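Long-range contacts in glycerate dehydrogenase (Bacillus sp. 5mfcol3.1, PDB 6P2I), which reduces acyclic imino acids to amino acids with NADPH, and is thought to intercept imines released by a partner oxidase: residues L147-A158 with V178-I186; L66-Y76 with E88-Y97. All blocks are in the same frame, centred on the assembly; numbering follows the deposited sequence. Where two conformers were deposited one is given.

In the fold
The two contacts sit in different parallel sheets, with the cofactor between them. Interaction 2 joins strands 68-71 and 90-92 of the five-strand sheet. Interaction 1 lies at one side of the seven-strand sheet that carries the NADP site. Their centres are about 24 Å apart. Both touch the cofactor and also each other, Gln152 OE1 of interaction 1 lying 3.3 Å from Gln96 CD of interaction 2. The turn of residues 147-158 binds both phosphates of the pyrophosphate bridge through backbone N-H groups, while 66-76 binds the carboxylate of D-arginine. Between these grips, C4N of the nicotinamide lies 3.4 Å from CA of D-arginine, a placing consistent with hydride transfer to an imine carbon.

Interaction 1: L147-A158 with V178-I186; sequences LIGIGQIGQTVA and VKGIQQVDI. With NAP (NADP nicotinamide-adenine-dinucleotide phosphate), chain C.
Ile150 meets Ile181 at the middle of this contact, where the glycine-rich turn of a Rossmann-type fold packs against the segment around edge strand 182-183. The two side chains run antiparallel alongside one another, with Ile150 CG2 3.6 Å from Ile181 CD1. That same CD1 lies 3.7 Å from Ala158 CB, so one methyl touches both the turn and helix 152-163. CG1 of Ile150 is wedged between its own backbone N and carbonyl carbon (chi1 46°). This carries CD1 to 3.7 Å from Val178 CG2 and also against the amide of Gln183. Farther out, Ile148 and Ile186 touch methyl to methyl, CD1 to CD1 at 4.1 Å.

No hydrogen bond crosses between the segments. Gln155 and Gln183 each bond within their own segment. Gln183 OE1 accepts from Val178 N. Gln155 NE2 donates to Ile150 O at 3.0 Å, nearly straight, and this bond fixes the Gln155 amide, on which Val178 CG1 packs. The turn fits the GxGxxG pattern of Gly149, Gly151 and Gly154, and a CB on Gly151 would clash with the cofactor. Ile150 N donates to O3B of the adenosine ribose and Gln152 N to O2A, while Ile153 N reaches O2N of the nicotinamide-side phosphate at 2.8 Å.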
# COMPACT_ATOMS: atom_id res chain seq x y z
N LEU A 147 -14.91 2.05 -9.33
CA LEU A 147 -15.30 0.89 -8.54
C LEU A 147 -16.43 0.18 -9.26
O LEU A 147 -17.52 0.72 -9.41
CB LEU A 147 -15.71 1.33 -7.13
CG LEU A 147 -14.68 2.20 -6.40
CD1 LEU A 147 -15.22 2.75 -5.07
CD2 LEU A 147 -13.40 1.40 -6.17
N ILE A 148 -16.15 -1.04 -9.75
CA ILE A 148 -17.17 -1.86 -10.39
C ILE A 148 -17.81 -2.67 -9.26
O ILE A 148 -17.27 -3.70 -8.82
CB ILE A 148 -16.58 -2.75 -11.48
CG1 ILE A 148 -15.93 -1.90 -12.57
CG2 ILE A 148 -17.67 -3.68 -12.08
CD1 ILE A 148 -15.14 -2.71 -13.59
N GLY A 149 -18.95 -2.19 -8.76
CA GLY A 149 -19.52 -2.70 -7.53
C GLY A 149 -19.27 -1.73 -6.40
O GLY A 149 -18.11 -1.40 -6.11
N ILE A 150 -20.34 -1.23 -5.78
CA ILE A 150 -20.22 -0.18 -4.77
C ILE A 150 -21.14 -0.54 -3.61
O ILE A 150 -21.94 0.28 -3.14
CB ILE A 150 -20.53 1.21 -5.36
CG1 ILE A 150 -21.79 1.18 -6.22
CG2 ILE A 150 -19.36 1.69 -6.21
CD1 ILE A 150 -22.10 2.52 -6.89
N GLY A 151 -21.02 -1.78 -3.14
CA GLY A 151 -21.73 -2.28 -1.98
C GLY A 151 -20.89 -2.15 -0.73
O GLY A 151 -20.23 -1.13 -0.51
N GLN A 152 -20.89 -3.21 0.09
CA GLN A 152 -20.17 -3.17 1.37
C GLN A 152 -18.70 -2.85 1.16
O GLN A 152 -18.15 -1.94 1.80
CB GLN A 152 -20.32 -4.51 2.10
CG GLN A 152 -21.74 -4.86 2.51
CD GLN A 152 -22.35 -3.86 3.49
OE1 GLN A 152 -21.64 -3.21 4.26
NE2 GLN A 152 -23.67 -3.74 3.46
N ILE A 153 -18.03 -3.58 0.27
CA ILE A 153 -16.59 -3.39 0.12
C ILE A 153 -16.30 -2.18 -0.76
O ILE A 153 -15.44 -1.35 -0.42
CB ILE A 153 -15.91 -4.67 -0.41
CG1 ILE A 153 -16.22 -5.83 0.53
CG2 ILE A 153 -14.39 -4.47 -0.49
CD1 ILE A 153 -15.66 -7.21 0.09
N GLY A 154 -17.02 -2.03 -1.88
CA GLY A 154 -16.80 -0.87 -2.74
C GLY A 154 -16.95 0.44 -1.99
O GLY A 154 -16.14 1.36 -2.17
N GLN A 155 -17.95 0.53 -1.12
CA GLN A 155 -18.13 1.77 -0.36
C GLN A 155 -17.02 1.99 0.66
O GLN A 155 -16.67 3.13 0.96
CB GLN A 155 -19.49 1.77 0.34
CG GLN A 155 -20.63 2.04 -0.61
CD GLN A 155 -21.97 1.97 0.08
OE1 GLN A 155 -22.16 2.56 1.14
NE2 GLN A 155 -22.92 1.26 -0.52
N THR A 156 -16.47 0.91 1.21
CA THR A 156 -15.34 1.06 2.12
C THR A 156 -14.11 1.56 1.37
O THR A 156 -13.40 2.45 1.86
CB THR A 156 -15.05 -0.26 2.85
OG1 THR A 156 -16.25 -0.74 3.46
CG2 THR A 156 -14.02 -0.04 3.95
N VAL A 157 -13.87 1.02 0.18
CA VAL A 157 -12.78 1.52 -0.65
C VAL A 157 -13.00 2.99 -0.98
O VAL A 157 -12.06 3.80 -0.93
CB VAL A 157 -12.64 0.67 -1.93
CG1 VAL A 157 -11.68 1.34 -2.93
CG2 VAL A 157 -12.16 -0.74 -1.58
N ALA A 158 -14.24 3.35 -1.32
CA ALA A 158 -14.53 4.76 -1.63
C ALA A 158 -14.20 5.67 -0.45
O ALA A 158 -13.69 6.78 -0.64
CB ALA A 158 -15.99 4.92 -2.05
N VAL A 178 -25.46 5.91 -4.47
CA VAL A 178 -24.52 5.70 -3.37
C VAL A 178 -23.80 7.01 -3.12
O VAL A 178 -23.23 7.61 -4.04
CB VAL A 178 -23.54 4.56 -3.68
CG1 VAL A 178 -22.59 4.33 -2.52
CG2 VAL A 178 -24.32 3.28 -4.00
N LYS A 179 -23.81 7.46 -1.86
CA LYS A 179 -23.24 8.76 -1.53
C LYS A 179 -21.73 8.78 -1.75
O LYS A 179 -21.03 7.82 -1.44
CB LYS A 179 -23.56 9.11 -0.07
N GLY A 180 -21.25 9.89 -2.31
CA GLY A 180 -19.83 10.11 -2.50
C GLY A 180 -19.22 9.40 -3.69
O GLY A 180 -17.99 9.40 -3.83
N ILE A 181 -20.04 8.80 -4.56
CA ILE A 181 -19.55 8.06 -5.71
C ILE A 181 -20.31 8.55 -6.94
O ILE A 181 -21.53 8.40 -7.02
CB ILE A 181 -19.73 6.54 -5.54
CG1 ILE A 181 -18.92 6.04 -4.33
CG2 ILE A 181 -19.33 5.82 -6.81
CD1 ILE A 181 -19.16 4.55 -3.99
N GLN A 182 -19.59 9.14 -7.90
CA GLN A 182 -20.21 9.55 -9.15
C GLN A 182 -20.44 8.31 -10.00
O GLN A 182 -19.49 7.63 -10.40
CB GLN A 182 -19.32 10.55 -9.90
CG GLN A 182 -19.83 10.87 -11.29
CD GLN A 182 -20.67 12.13 -11.33
OE1 GLN A 182 -21.81 12.15 -10.86
NE2 GLN A 182 -20.11 13.20 -11.87
N GLN A 183 -21.70 8.00 -10.28
CA GLN A 183 -22.00 6.74 -10.94
C GLN A 183 -22.08 6.91 -12.45
O GLN A 183 -22.64 7.89 -12.95
CB GLN A 183 -23.28 6.13 -10.35
CG GLN A 183 -23.00 5.67 -8.94
CD GLN A 183 -24.23 5.43 -8.09
OE1 GLN A 183 -24.42 6.09 -7.07
NE2 GLN A 183 -25.06 4.46 -8.48
N VAL A 184 -21.45 5.97 -13.16
CA VAL A 184 -21.28 6.01 -14.61
C VAL A 184 -21.54 4.62 -15.16
O VAL A 184 -21.62 3.64 -14.40
CB VAL A 184 -19.86 6.49 -15.00
CG1 VAL A 184 -19.59 7.88 -14.43
CG2 VAL A 184 -18.83 5.49 -14.49
N ASP A 185 -21.65 4.51 -16.48
CA ASP A 185 -21.70 3.18 -17.07
C ASP A 185 -20.28 2.61 -17.22
O ASP A 185 -19.28 3.31 -17.00
CB ASP A 185 -22.48 3.18 -18.40
CG ASP A 185 -21.73 3.82 -19.57
OD1 ASP A 185 -20.61 4.33 -19.43
OD2 ASP A 185 -22.31 3.83 -20.68
N ILE A 186 -20.19 1.32 -17.56
CA ILE A 186 -18.90 0.63 -17.47
C ILE A 186 -17.94 1.12 -18.55
O ILE A 186 -16.72 1.14 -18.34
CB ILE A 186 -19.10 -0.90 -17.54
CG1 ILE A 186 -17.80 -1.63 -17.20
CG2 ILE A 186 -19.64 -1.34 -18.91
CD1 ILE A 186 -18.01 -2.95 -16.45
PA NAP C . -22.29 -6.36 -1.94
O1A NAP C . -23.39 -7.33 -2.30
O2A NAP C . -22.44 -5.50 -0.71
O5B NAP C . -22.06 -5.39 -3.18
C5B NAP C . -22.07 -5.88 -4.52
C4B NAP C . -22.05 -4.68 -5.45
O4B NAP C . -21.97 -5.17 -6.79
C3B NAP C . -23.34 -3.85 -5.36
O3B NAP C . -23.04 -2.48 -5.68
C2B NAP C . -24.19 -4.41 -6.48
O2B NAP C . -25.15 -3.49 -6.97
C1B NAP C . -23.10 -4.66 -7.51
N9A NAP C . -23.55 -5.58 -8.56
C8A NAP C . -24.12 -6.79 -8.39
N7A NAP C . -24.43 -7.34 -9.59
C5A NAP C . -24.07 -6.45 -10.53
C6A NAP C . -24.10 -6.39 -12.01
N6A NAP C . -24.62 -7.41 -12.73
N1A NAP C . -23.61 -5.28 -12.60
C2A NAP C . -23.09 -4.25 -11.90
N3A NAP C . -23.02 -4.22 -10.55
C4A NAP C . -23.49 -5.29 -9.84
O3 NAP C . -20.94 -7.25 -1.93
PN NAP C . -19.58 -6.97 -1.11
O1N NAP C . -19.79 -7.30 0.35
O2N NAP C . -19.05 -5.59 -1.45
O5D NAP C . -18.64 -8.10 -1.73
C5D NAP C . -18.35 -8.11 -3.13
C4D NAP C . -17.53 -9.34 -3.50
O4D NAP C . -16.26 -9.26 -2.87
C3D NAP C . -18.09 -10.65 -3.00
O3D NAP C . -19.13 -11.17 -3.84
C2D NAP C . -16.86 -11.54 -2.96
O2D NAP C . -16.78 -12.30 -4.17
C1D NAP C . -15.69 -10.56 -2.84
N1N NAP C . -14.95 -10.78 -1.59
C2N NAP C . -13.63 -11.04 -1.64
C3N NAP C . -12.90 -11.27 -0.48
C7N NAP C . -11.43 -11.59 -0.56
O7N NAP C . -10.87 -12.09 0.41
N7N NAP C . -10.75 -11.38 -1.70
C4N NAP C . -13.56 -11.23 0.75
C5N NAP C . -14.93 -10.97 0.78
C6N NAP C . -15.60 -10.74 -0.42
P2B NAP C . -26.61 -3.30 -6.32
O1X NAP C . -27.23 -4.69 -6.29
O2X NAP C . -26.37 -2.76 -4.94
O3X NAP C . -27.27 -2.30 -7.24

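Interaction 2: L66-Y76 with E88-Y97; sequences LKYLITITTSY and EIMVSNCPQY. With DAR (D-arginine), chain D; NAP (NADP nicotinamide-adenine-dinucleotide phosphate), chain C.
Thr74 OG1 donates to Cys94 O at 2.7 Å, in the plane of that carbonyl. Asn93 ND2 returns a bond to Thr74 O at 3.0 Å, nearly straight and on a lone pair. The Asn93 amide gets there because its CG sits between backbone N and carbonyl carbon (chi1 67°). Thr73 O takes two donors from opposite faces of its plane, Thr71 OG1 and Cys94 N. Next to these bonds Ser75 N donates to D-arginine OXT at 2.6 Å. At the far end Lys67, bent twice along its chain, brings NZ to 2.8 Å from Glu88 O.

Between these ends strands 68-71 and 90-92 pair in parallel, as the two strands of a beta-alpha-beta unit whose helix is 81-86. Leu69 and Thr71 each give an N-H to the second strand, and Ser92 N returns one to Leu69 O.

Tyr68 lies along this pairing. Its OH is 2.6 Å from Ser92 OG, which lies in plane at the ring edge and also bonds to Val303 O. Ile70 CG1 lies over one face of the Tyr68 ring, toward its rim, and Tyr297 stacks with that ring. Met90 SD makes an oblique Met-aromatic contact, 4.8 Å from the centroid of the Tyr68 ring. A phenylalanine for Tyr68 would probably leave Ser92 OG without its mate on strand 68-71. Leu66 lies roughly perpendicular to Ile89, its CD2 4.0 Å from CD1 of Ile89.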
# COMPACT_ATOMS: atom_id res chain seq x y z
N LEU A 66 -32.14 -31.04 5.87
CA LEU A 66 -31.52 -29.71 5.95
C LEU A 66 -32.55 -28.60 5.76
O LEU A 66 -33.34 -28.62 4.82
CB LEU A 66 -30.43 -29.59 4.87
CG LEU A 66 -29.68 -28.25 4.82
CD1 LEU A 66 -28.90 -28.06 6.11
CD2 LEU A 66 -28.78 -28.22 3.60
N LYS A 67 -32.51 -27.59 6.65
CA LYS A 67 -33.41 -26.46 6.53
C LYS A 67 -32.70 -25.12 6.35
O LYS A 67 -33.33 -24.19 5.84
CB LYS A 67 -34.32 -26.36 7.77
CG LYS A 67 -35.37 -27.47 7.87
CD LYS A 67 -36.19 -27.57 6.60
CE LYS A 67 -37.06 -26.33 6.41
NZ LYS A 67 -37.73 -26.30 5.08
N TYR A 68 -31.43 -25.01 6.74
CA TYR A 68 -30.75 -23.72 6.78
C TYR A 68 -29.27 -23.92 6.49
O TYR A 68 -28.61 -24.73 7.16
CB TYR A 68 -30.95 -23.05 8.14
CG TYR A 68 -30.40 -21.64 8.27
CD1 TYR A 68 -30.45 -20.73 7.21
CD2 TYR A 68 -29.86 -21.20 9.47
CE1 TYR A 68 -29.94 -19.42 7.36
CE2 TYR A 68 -29.38 -19.93 9.63
CZ TYR A 68 -29.42 -19.04 8.59
OH TYR A 68 -28.92 -17.77 8.80
N LEU A 69 -28.77 -23.21 5.48
CA LEU A 69 -27.37 -23.25 5.09
C LEU A 69 -26.77 -21.88 5.28
O LEU A 69 -27.33 -20.88 4.82
CB LEU A 69 -27.23 -23.69 3.63
CG LEU A 69 -25.81 -23.71 3.06
CD1 LEU A 69 -24.97 -24.76 3.75
CD2 LEU A 69 -25.85 -23.97 1.56
N ILE A 70 -25.62 -21.83 5.95
CA ILE A 70 -24.85 -20.61 6.16
C ILE A 70 -23.53 -20.76 5.42
O ILE A 70 -22.79 -21.71 5.68
CB ILE A 70 -24.60 -20.34 7.65
CG1 ILE A 70 -25.93 -20.21 8.40
CG2 ILE A 70 -23.68 -19.11 7.83
CD1 ILE A 70 -25.78 -20.37 9.90
N THR A 71 -23.22 -19.82 4.52
CA THR A 71 -21.87 -19.73 4.00
C THR A 71 -21.05 -18.91 4.98
O THR A 71 -21.52 -17.87 5.45
CB THR A 71 -21.82 -19.10 2.60
OG1 THR A 71 -22.27 -17.73 2.65
CG2 THR A 71 -22.66 -19.91 1.61
N ILE A 72 -19.87 -19.43 5.35
CA ILE A 72 -18.97 -18.66 6.20
C ILE A 72 -18.42 -17.49 5.42
O ILE A 72 -17.93 -16.53 6.02
CB ILE A 72 -17.83 -19.55 6.75
CG1 ILE A 72 -17.24 -18.93 8.03
CG2 ILE A 72 -16.75 -19.74 5.70
CD1 ILE A 72 -18.21 -18.89 9.19
N THR A 73 -18.52 -17.54 4.10
CA THR A 73 -18.01 -16.53 3.19
C THR A 73 -19.06 -15.46 2.91
O THR A 73 -20.26 -15.66 3.12
CB THR A 73 -17.61 -17.18 1.87
OG1 THR A 73 -18.73 -17.91 1.35
CG2 THR A 73 -16.45 -18.14 2.10
N THR A 74 -18.59 -14.30 2.42
CA THR A 74 -19.53 -13.34 1.83
C THR A 74 -20.00 -13.81 0.47
O THR A 74 -21.17 -13.64 0.10
CB THR A 74 -18.86 -11.97 1.73
OG1 THR A 74 -18.51 -11.54 3.04
CG2 THR A 74 -19.81 -10.94 1.07
N SER A 75 -19.10 -14.41 -0.31
CA SER A 75 -19.48 -14.98 -1.59
C SER A 75 -20.37 -16.21 -1.40
O SER A 75 -20.25 -16.94 -0.41
CB SER A 75 -18.24 -15.35 -2.39
OG SER A 75 -18.50 -16.35 -3.35
N TYR A 76 -21.27 -16.41 -2.34
CA TYR A 76 -22.07 -17.63 -2.35
C TYR A 76 -22.19 -18.17 -3.77
O TYR A 76 -23.15 -18.87 -4.10
CB TYR A 76 -23.45 -17.39 -1.72
CG TYR A 76 -24.14 -16.16 -2.24
CD1 TYR A 76 -24.89 -16.22 -3.41
CD2 TYR A 76 -24.04 -14.93 -1.59
CE1 TYR A 76 -25.52 -15.10 -3.90
CE2 TYR A 76 -24.68 -13.81 -2.07
CZ TYR A 76 -25.42 -13.90 -3.23
OH TYR A 76 -26.06 -12.80 -3.73
N GLU A 88 -36.86 -25.39 -0.53
CA GLU A 88 -37.27 -24.87 0.78
C GLU A 88 -36.12 -24.91 1.79
O GLU A 88 -36.33 -25.20 2.97
CB GLU A 88 -38.50 -25.61 1.30
CG GLU A 88 -39.79 -25.24 0.58
CD GLU A 88 -40.93 -26.19 0.89
OE1 GLU A 88 -41.63 -26.61 -0.06
OE2 GLU A 88 -41.13 -26.53 2.07
N ILE A 89 -34.91 -24.63 1.33
CA ILE A 89 -33.74 -24.51 2.20
C ILE A 89 -33.29 -23.06 2.18
O ILE A 89 -32.96 -22.52 1.11
CB ILE A 89 -32.61 -25.46 1.77
CG1 ILE A 89 -33.09 -26.91 1.81
CG2 ILE A 89 -31.38 -25.24 2.65
CD1 ILE A 89 -32.05 -27.92 1.38
N MET A 90 -33.27 -22.44 3.35
CA MET A 90 -32.91 -21.04 3.49
C MET A 90 -31.39 -20.90 3.55
O MET A 90 -30.68 -21.80 4.01
CB MET A 90 -33.58 -20.48 4.75
CG MET A 90 -33.63 -18.97 4.90
SD MET A 90 -33.95 -18.53 6.64
CE MET A 90 -35.71 -18.21 6.51
N VAL A 91 -30.88 -19.78 3.02
CA VAL A 91 -29.45 -19.53 2.90
C VAL A 91 -29.14 -18.15 3.45
O VAL A 91 -29.81 -17.17 3.10
CB VAL A 91 -28.97 -19.59 1.44
CG1 VAL A 91 -27.44 -19.44 1.37
CG2 VAL A 91 -29.42 -20.85 0.78
N SER A 92 -28.10 -18.07 4.28
CA SER A 92 -27.52 -16.81 4.73
C SER A 92 -26.04 -16.82 4.42
O SER A 92 -25.41 -17.88 4.37
CB SER A 92 -27.70 -16.58 6.25
OG SER A 92 -29.05 -16.33 6.61
N ASN A 93 -25.46 -15.62 4.24
CA ASN A 93 -24.01 -15.50 4.20
C ASN A 93 -23.53 -14.76 5.44
O ASN A 93 -24.31 -14.44 6.34
CB ASN A 93 -23.56 -14.83 2.90
CG ASN A 93 -23.97 -13.37 2.79
OD1 ASN A 93 -24.84 -12.88 3.53
ND2 ASN A 93 -23.37 -12.67 1.85
N CYS A 94 -22.22 -14.50 5.48
CA CYS A 94 -21.64 -13.61 6.47
C CYS A 94 -21.21 -12.37 5.70
O CYS A 94 -20.22 -12.40 4.95
CB CYS A 94 -20.45 -14.26 7.19
SG CYS A 94 -20.98 -15.71 8.17
N PRO A 95 -21.95 -11.27 5.81
CA PRO A 95 -21.92 -10.25 4.76
C PRO A 95 -20.89 -9.15 4.91
O PRO A 95 -20.62 -8.47 3.91
CB PRO A 95 -23.32 -9.64 4.85
CG PRO A 95 -23.70 -9.79 6.28
CD PRO A 95 -23.09 -11.10 6.73
N GLN A 96 -20.37 -8.89 6.11
CA GLN A 96 -19.54 -7.69 6.28
C GLN A 96 -18.20 -7.93 6.97
O GLN A 96 -17.42 -6.98 7.08
CB GLN A 96 -20.32 -6.62 7.06
CG GLN A 96 -21.67 -6.27 6.48
CD GLN A 96 -22.22 -4.96 7.00
OE1 GLN A 96 -21.48 -4.10 7.48
NE2 GLN A 96 -23.54 -4.79 6.88
N TYR A 97 -17.91 -9.16 7.40
CA TYR A 97 -16.75 -9.40 8.26
C TYR A 97 -15.45 -8.89 7.65
O TYR A 97 -14.57 -8.45 8.38
CB TYR A 97 -16.63 -10.90 8.57
CG TYR A 97 -16.27 -11.76 7.37
CD1 TYR A 97 -17.24 -12.18 6.46
CD2 TYR A 97 -14.96 -12.16 7.15
CE1 TYR A 97 -16.90 -12.94 5.35
CE2 TYR A 97 -14.61 -12.91 6.04
CZ TYR A 97 -15.59 -13.30 5.15
OH TYR A 97 -15.23 -14.06 4.05
N DAR D . -14.21 -15.46 -1.00
CA DAR D . -14.18 -14.50 0.11
CB DAR D . -13.15 -14.90 1.18
CG DAR D . -13.47 -16.24 1.85
CD DAR D . -12.70 -16.41 3.16
NE DAR D . -13.02 -17.60 3.94
CZ DAR D . -13.51 -17.51 5.18
NH1 DAR D . -14.14 -16.39 5.57
NH2 DAR D . -13.38 -18.51 6.05
C DAR D . -15.57 -14.30 0.68
O DAR D . -15.77 -14.01 1.87
OXT DAR D . -16.52 -14.42 -0.10
PA NAP C . -22.29 -6.36 -1.94
O1A NAP C . -23.39 -7.33 -2.30
O2A NAP C . -22.44 -5.50 -0.71
O5B NAP C . -22.06 -5.39 -3.18
C5B NAP C . -22.07 -5.88 -4.52
C4B NAP C . -22.05 -4.68 -5.45
O4B NAP C . -21.97 -5.17 -6.79
C3B NAP C . -23.34 -3.85 -5.36
O3B NAP C . -23.04 -2.48 -5.68
C2B NAP C . -24.19 -4.41 -6.48
O2B NAP C . -25.15 -3.49 -6.97
C1B NAP C . -23.10 -4.66 -7.51
N9A NAP C . -23.55 -5.58 -8.56
C8A NAP C . -24.12 -6.79 -8.39
N7A NAP C . -24.43 -7.34 -9.59
C5A NAP C . -24.07 -6.45 -10.53
C6A NAP C . -24.10 -6.39 -12.01
N6A NAP C . -24.62 -7.41 -12.73
N1A NAP C . -23.61 -5.28 -12.60
C2A NAP C . -23.09 -4.25 -11.90
N3A NAP C . -23.02 -4.22 -10.55
C4A NAP C . -23.49 -5.29 -9.84
O3 NAP C . -20.94 -7.25 -1.93
PN NAP C . -19.58 -6.97 -1.11
O1N NAP C . -19.79 -7.30 0.35
O2N NAP C . -19.05 -5.59 -1.45
O5D NAP C . -18.64 -8.10 -1.73
C5D NAP C . -18.35 -8.11 -3.13
C4D NAP C . -17.53 -9.34 -3.50
O4D NAP C . -16.26 -9.26 -2.87
C3D NAP C . -18.09 -10.65 -3.00
O3D NAP C . -19.13 -11.17 -3.84
C2D NAP C . -16.86 -11.54 -2.96
O2D NAP C . -16.78 -12.30 -4.17
C1D NAP C . -15.69 -10.56 -2.84
N1N NAP C . -14.95 -10.78 -1.59
C2N NAP C . -13.63 -11.04 -1.64
C3N NAP C . -12.90 -11.27 -0.48
C7N NAP C . -11.43 -11.59 -0.56
O7N NAP C . -10.87 -12.09 0.41
N7N NAP C . -10.75 -11.38 -1.70
C4N NAP C . -13.56 -11.23 0.75
C5N NAP C . -14.93 -10.97 0.78
C6N NAP C . -15.60 -10.74 -0.42
P2B NAP C . -26.61 -3.30 -6.32
O1X NAP C . -27.23 -4.69 -6.29
O2X NAP C . -26.37 -2.76 -4.94
O3X NAP C . -27.27 -2.30 -7.24